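Local coordinates for protein citrinin polyketide synthase (Monascus purpureus, PDB 5MPT) that assembles the keto-aldehyde precursor of the mycotoxin citrinin from malonyl-CoA units, the chain described here being its C-methyltransferase (CMeT) domain, at residues V57-Q62 and S147-C152; T49-A54 and L141-G146. All blocks are in the same frame, centred on the assembly; numbering follows the deposited sequence.

How the contacts relate
From the N terminus, helix 40-62 is reached first, and it serves both contacts: residues 49-54 belong to contact 2 and residues 57-62, which end the helix, to contact 1. The chain then passes through strand 75-76, helix 86-98, the rest of the small antiparallel sheet and helix 121-131. Helix 136-146 brings residues 141-146 back to 49-54, closing the loop of contact 2, and after a short turn at 147-148 the start of helix 149-154 meets 57-62, closing that of contact 1. The segments alternate along the sequence, so the closures cross. Their centres lie about 10 Å apart, and they tie one long helix to two successive short ones, away from the catalytic residues Tyr177, His289 and Glu315.

Contact 1 (V57-Q62 and S147-C152); sequences VNAFEQ and SKFADC
Ala59 and Ala150 bring two helices together in a small-residue packing contact, their CA atoms 4.7 Å apart. Helix 40-62, part of the helix-turn-helix family region of this methyltransferase domain, is here in its last turns, while its partner, helix 149-154, is only beginning, with Lys148 at its N-cap position. With only methyl groups between them, the backbones can come this close.

Along 57-62, Ala59 makes the first contact. Its CB points at the opposing segment and lies 3.6 Å from Ala150 N, close against the first turn of the second helix. The same methyl meets the edge of the Phe149 ring, near the ring plane, with Ala59 CB 3.7 Å from Phe149 CD2. Phe149 reaches this place because its CG stands anti to the backbone N (chi1 -168°); beyond the contact the ring stacks with Phe325 and touches Ile92 of helix 86-98. Next in sequence, Phe60 turns its CB away and packs against Tyr93, Met89 and Leu96 of that same helix.

One turn after Ala59 comes Gln62, which is exposed. Its chain is extended beyond CG (chi2 166°) and carries the amide across to the other segment, where OE1 sits 3.5 Å from Ala150 CB. Both ends of the amide then work through water. OE1 accepts from one water at 2.6 Å, and that water in turn accepts from Ala150 N at 2.9 Å, taking a first-turn N-H that lies too far from Gly146 O to bond it. A second water accepts from Gln62 NE2 at 2.9 Å and donates to Ser147 O at 2.8 Å, leaving the one amide bridged both to the helix start and to the turn before it.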
loop_
_atom_site.group_PDB
_atom_site.type_symbol
_atom_site.label_atom_id
_atom_site.label_comp_id
_atom_site.label_asym_id
_atom_site.label_seq_id
_atom_site.Cartn_x
_atom_site.Cartn_y
_atom_site.Cartn_z
ATOM N N VAL A 57 13.329 -20.372 -4.044
ATOM C CA VAL A 57 14.217 -21.499 -4.257
ATOM C C VAL A 57 13.428 -22.700 -4.773
ATOM O O VAL A 57 13.826 -23.361 -5.741
ATOM C CB VAL A 57 14.970 -21.844 -2.963
ATOM C CG1 VAL A 57 15.656 -23.190 -3.127
ATOM C CG2 VAL A 57 16.004 -20.794 -2.641
ATOM N N ASN A 58 12.270 -22.962 -4.160
ATOM C CA ASN A 58 11.416 -24.049 -4.617
ATOM C C ASN A 58 10.975 -23.861 -6.062
ATOM O O ASN A 58 10.944 -24.826 -6.828
ATOM C CB ASN A 58 10.202 -24.174 -3.703
ATOM C CG ASN A 58 10.532 -24.783 -2.379
ATOM O OD1 ASN A 58 11.594 -25.402 -2.202
ATOM N ND2 ASN A 58 9.615 -24.637 -1.420
ATOM N N ALA A 59 10.590 -22.637 -6.444
ATOM C CA ALA A 59 10.168 -22.381 -7.817
ATOM C C ALA A 59 11.321 -22.595 -8.796
ATOM O O ALA A 59 11.144 -23.141 -9.894
ATOM C CB ALA A 59 9.604 -20.955 -7.907
ATOM N N PHE A 60 12.509 -22.142 -8.417
ATOM C CA PHE A 60 13.680 -22.287 -9.262
ATOM C C PHE A 60 13.997 -23.759 -9.519
ATOM O O PHE A 60 14.260 -24.174 -10.664
ATOM C CB PHE A 60 14.838 -21.573 -8.573
ATOM C CG PHE A 60 14.944 -20.135 -8.926
ATOM C CD1 PHE A 60 13.805 -19.355 -9.114
ATOM C CD2 PHE A 60 16.184 -19.547 -9.092
ATOM C CE1 PHE A 60 13.908 -18.037 -9.475
ATOM C CE2 PHE A 60 16.278 -18.206 -9.440
ATOM C CZ PHE A 60 15.156 -17.464 -9.636
ATOM N N GLU A 61 13.941 -24.571 -8.469
ATOM C CA GLU A 61 14.142 -26.008 -8.605
ATOM C C GLU A 61 13.120 -26.598 -9.585
ATOM O O GLU A 61 13.466 -27.375 -10.501
ATOM C CB GLU A 61 14.034 -26.627 -7.193
ATOM C CG GLU A 61 14.788 -27.938 -6.890
ATOM C CD GLU A 61 16.278 -27.890 -7.212
ATOM O OE1 GLU A 61 16.657 -28.454 -8.249
ATOM O OE2 GLU A 61 17.063 -27.294 -6.444
ATOM N N GLN A 62 11.853 -26.209 -9.413
ATOM C CA GLN A 62 10.784 -26.643 -10.307
ATOM C C GLN A 62 11.038 -26.228 -11.747
ATOM O O GLN A 62 10.680 -26.965 -12.681
ATOM C CB GLN A 62 9.454 -26.077 -9.809
ATOM C CG GLN A 62 9.031 -26.711 -8.492
ATOM C CD GLN A 62 7.912 -25.923 -7.811
ATOM O OE1 GLN A 62 7.412 -24.920 -8.332
ATOM N NE2 GLN A 62 7.505 -26.398 -6.656
ATOM N N SER A 147 3.554 -20.373 -3.196
ATOM C CA SER A 147 3.523 -21.801 -3.488
ATOM C C SER A 147 3.227 -22.076 -4.950
ATOM O O SER A 147 3.443 -23.201 -5.401
ATOM C CB SER A 147 2.467 -22.496 -2.632
ATOM O OG SER A 147 1.173 -22.065 -3.021
ATOM N N LYS A 148 2.713 -21.095 -5.691
ATOM C CA LYS A 148 2.443 -21.247 -7.112
ATOM C C LYS A 148 3.342 -20.334 -7.940
ATOM O O LYS A 148 2.973 -19.908 -9.038
ATOM C CB LYS A 148 0.972 -20.959 -7.429
ATOM C CG LYS A 148 -0.045 -21.703 -6.574
ATOM C CD LYS A 148 -0.433 -23.064 -7.106
ATOM C CE LYS A 148 -1.546 -23.678 -6.249
ATOM N NZ LYS A 148 -1.146 -23.865 -4.807
ATOM N N PHE A 149 4.534 -20.038 -7.428
ATOM C CA PHE A 149 5.360 -18.987 -8.015
ATOM C C PHE A 149 5.884 -19.377 -9.386
ATOM O O PHE A 149 5.873 -18.560 -10.312
ATOM C CB PHE A 149 6.522 -18.646 -7.085
ATOM C CG PHE A 149 7.237 -17.394 -7.467
ATOM C CD1 PHE A 149 6.654 -16.169 -7.225
ATOM C CD2 PHE A 149 8.486 -17.426 -8.044
ATOM C CE1 PHE A 149 7.282 -15.005 -7.580
ATOM C CE2 PHE A 149 9.130 -16.256 -8.405
ATOM C CZ PHE A 149 8.523 -15.036 -8.138
ATOM N N ALA A 150 6.365 -20.612 -9.541
ATOM C CA ALA A 150 6.825 -21.052 -10.852
ATOM C C ALA A 150 5.680 -21.022 -11.855
ATOM O O ALA A 150 5.839 -20.542 -12.992
ATOM C CB ALA A 150 7.451 -22.450 -10.748
ATOM N N ASP A 151 4.500 -21.503 -11.453
ATOM C CA ASP A 151 3.360 -21.450 -12.365
ATOM C C ASP A 151 3.014 -20.016 -12.763
ATOM O O ASP A 151 2.664 -19.765 -13.926
ATOM C CB ASP A 151 2.149 -22.146 -11.747
ATOM C CG ASP A 151 2.251 -23.641 -11.822
ATOM O OD1 ASP A 151 3.258 -24.114 -12.397
ATOM O OD2 ASP A 151 1.335 -24.332 -11.331
ATOM N N CYS A 152 3.087 -19.060 -11.820
ATOM C CA CYS A 152 2.757 -17.670 -12.137
ATOM C C CYS A 152 3.769 -17.052 -13.092
ATOM O O CYS A 152 3.388 -16.437 -14.091
ATOM C CB CYS A 152 2.663 -16.812 -10.860
ATOM S SG CYS A 152 1.207 -17.137 -9.903
HETATM O O HOH W 1 6.516 -22.635 -7.406
HETATM O O HOH W 2 5.389 -25.227 -5.014
#

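Contact 2 (T49-A54 and L141-G146)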
loop_
_atom_site.group_PDB
_atom_site.type_symbol
_atom_site.label_atom_id
_atom_site.label_comp_id
_atom_site.label_asym_id
_atom_site.label_seq_id
_atom_site.Cartn_x
_atom_site.Cartn_y
_atom_site.Cartn_z
ATOM N N THR A 49 10.573 -12.491 4.822
ATOM C CA THR A 49 11.537 -12.490 3.725
ATOM C C THR A 49 12.130 -13.876 3.546
ATOM O O THR A 49 12.307 -14.351 2.407
ATOM C CB THR A 49 12.645 -11.461 3.996
ATOM O OG1 THR A 49 12.079 -10.150 4.077
ATOM C CG2 THR A 49 13.697 -11.481 2.880
ATOM N N GLU A 50 12.399 -14.544 4.658
ATOM C CA GLU A 50 12.896 -15.916 4.592
ATOM C C GLU A 50 11.907 -16.833 3.880
ATOM O O GLU A 50 12.303 -17.719 3.110
ATOM C CB GLU A 50 13.179 -16.414 5.999
ATOM C CG GLU A 50 13.568 -17.882 6.079
ATOM C CD GLU A 50 13.869 -18.296 7.490
ATOM O OE1 GLU A 50 12.919 -18.431 8.297
ATOM O OE2 GLU A 50 15.065 -18.442 7.798
ATOM N N LEU A 51 10.624 -16.691 4.187
ATOM C CA LEU A 51 9.602 -17.493 3.531
ATOM C C LEU A 51 9.545 -17.189 2.035
ATOM O O LEU A 51 9.426 -18.103 1.214
ATOM C CB LEU A 51 8.255 -17.242 4.203
ATOM C CG LEU A 51 6.978 -17.895 3.676
ATOM C CD1 LEU A 51 7.107 -19.428 3.739
ATOM C CD2 LEU A 51 5.774 -17.399 4.471
ATOM N N CYS A 52 9.647 -15.914 1.650
ATOM C CA CYS A 52 9.676 -15.595 0.225
ATOM C C CYS A 52 10.852 -16.276 -0.467
ATOM O O CYS A 52 10.713 -16.865 -1.559
ATOM C CB CYS A 52 9.773 -14.093 0.002
ATOM S SG CYS A 52 8.385 -13.078 0.567
ATOM N N VAL A 53 12.033 -16.150 0.131
ATOM C CA VAL A 53 13.229 -16.729 -0.464
ATOM C C VAL A 53 13.061 -18.229 -0.614
ATOM O O VAL A 53 13.392 -18.793 -1.652
ATOM C CB VAL A 53 14.465 -16.364 0.375
ATOM C CG1 VAL A 53 15.689 -17.186 -0.075
ATOM C CG2 VAL A 53 14.718 -14.852 0.267
ATOM N N ALA A 54 12.533 -18.897 0.415
ATOM C CA ALA A 54 12.327 -20.341 0.324
ATOM C C ALA A 54 11.370 -20.686 -0.802
ATOM O O ALA A 54 11.592 -21.647 -1.550
ATOM C CB ALA A 54 11.796 -20.886 1.646
ATOM N N LEU A 141 -0.942 -14.709 2.493
ATOM C CA LEU A 141 -0.888 -14.264 1.108
ATOM C C LEU A 141 0.454 -14.610 0.481
ATOM O O LEU A 141 0.524 -14.959 -0.703
ATOM C CB LEU A 141 -1.146 -12.765 1.017
ATOM C CG LEU A 141 -1.531 -12.190 -0.354
ATOM C CD1 LEU A 141 -2.826 -12.794 -0.852
ATOM C CD2 LEU A 141 -1.634 -10.696 -0.228
ATOM N N THR A 142 1.531 -14.496 1.259
ATOM C CA THR A 142 2.858 -14.821 0.747
ATOM C C THR A 142 2.920 -16.273 0.255
ATOM O O THR A 142 3.454 -16.566 -0.834
ATOM C CB THR A 142 3.883 -14.560 1.853
ATOM O OG1 THR A 142 3.993 -13.145 2.069
ATOM C CG2 THR A 142 5.262 -15.135 1.493
ATOM N N SER A 143 2.298 -17.188 0.989
ATOM C CA SER A 143 2.328 -18.569 0.530
ATOM C C SER A 143 1.293 -18.865 -0.554
ATOM O O SER A 143 1.523 -19.761 -1.390
ATOM C CB SER A 143 2.157 -19.511 1.721
ATOM O OG SER A 143 3.391 -19.622 2.398
ATOM N N LEU A 144 0.180 -18.123 -0.581
ATOM C CA LEU A 144 -0.857 -18.332 -1.591
ATOM C C LEU A 144 -0.298 -18.148 -2.997
ATOM O O LEU A 144 -0.466 -19.018 -3.876
ATOM C CB LEU A 144 -2.031 -17.375 -1.336
ATOM C CG LEU A 144 -3.270 -17.491 -2.240
ATOM C CD1 LEU A 144 -4.460 -16.749 -1.633
ATOM C CD2 LEU A 144 -3.041 -16.915 -3.614
ATOM N N THR A 145 0.401 -17.042 -3.233
ATOM C CA THR A 145 1.062 -16.902 -4.529
ATOM C C THR A 145 2.404 -17.609 -4.528
ATOM O O THR A 145 2.791 -18.203 -5.535
ATOM C CB THR A 145 1.259 -15.423 -4.900
ATOM O OG1 THR A 145 2.027 -14.771 -3.887
ATOM C CG2 THR A 145 -0.075 -14.703 -5.040
ATOM N N GLY A 146 3.109 -17.565 -3.394
ATOM C CA GLY A 146 4.460 -18.108 -3.319
ATOM C C GLY A 146 4.543 -19.586 -3.645
ATOM O O GLY A 146 5.502 -20.030 -4.276
#
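Leu51 and Cys52 close from two neighbouring positions on the methyl group of Thr142, an example of side-by-side helix packing in which a methyl branch is met by two side chains of the other helix. The axes of the segments 49-54 and 141-146 run almost parallel, at 8°, and stay 10.1 Å apart at their closest, so side chains rather than backbone make the contact.

The apolar part centres on Thr142 CG2. It lies 3.8 Å from Leu51 CD2, the two side chains crossing at a slant, and 3.9 Å from Cys52 SG. Since CG2 is anti to the backbone N (chi1 -70° for OG1), the methyl faces the neighbour, while the hydroxyl sits beside its own backbone and is hydrogen-bonded to Glu138 O, one turn earlier in the helix.

Polar atoms add van der Waals contact here but no bond between the segments. Ser143 OG lies against the forked end of Leu51, 3.9 Å from its CD2 and 4.0 Å from its CD1, and is hydrogen-bonded to His55 NE2, a residue of the same helix as Leu51.

This buried seam is plain structural packing that joins helix 40-62, in the helix-turn-helix family region of the CMeT domain, to helix 136-146. Cys52 and Thr142 both touch helix 321-327, through Phe325 and through Trp322 and Ile326 respectively, while Leu51 also meets Met124 of helix 121-131.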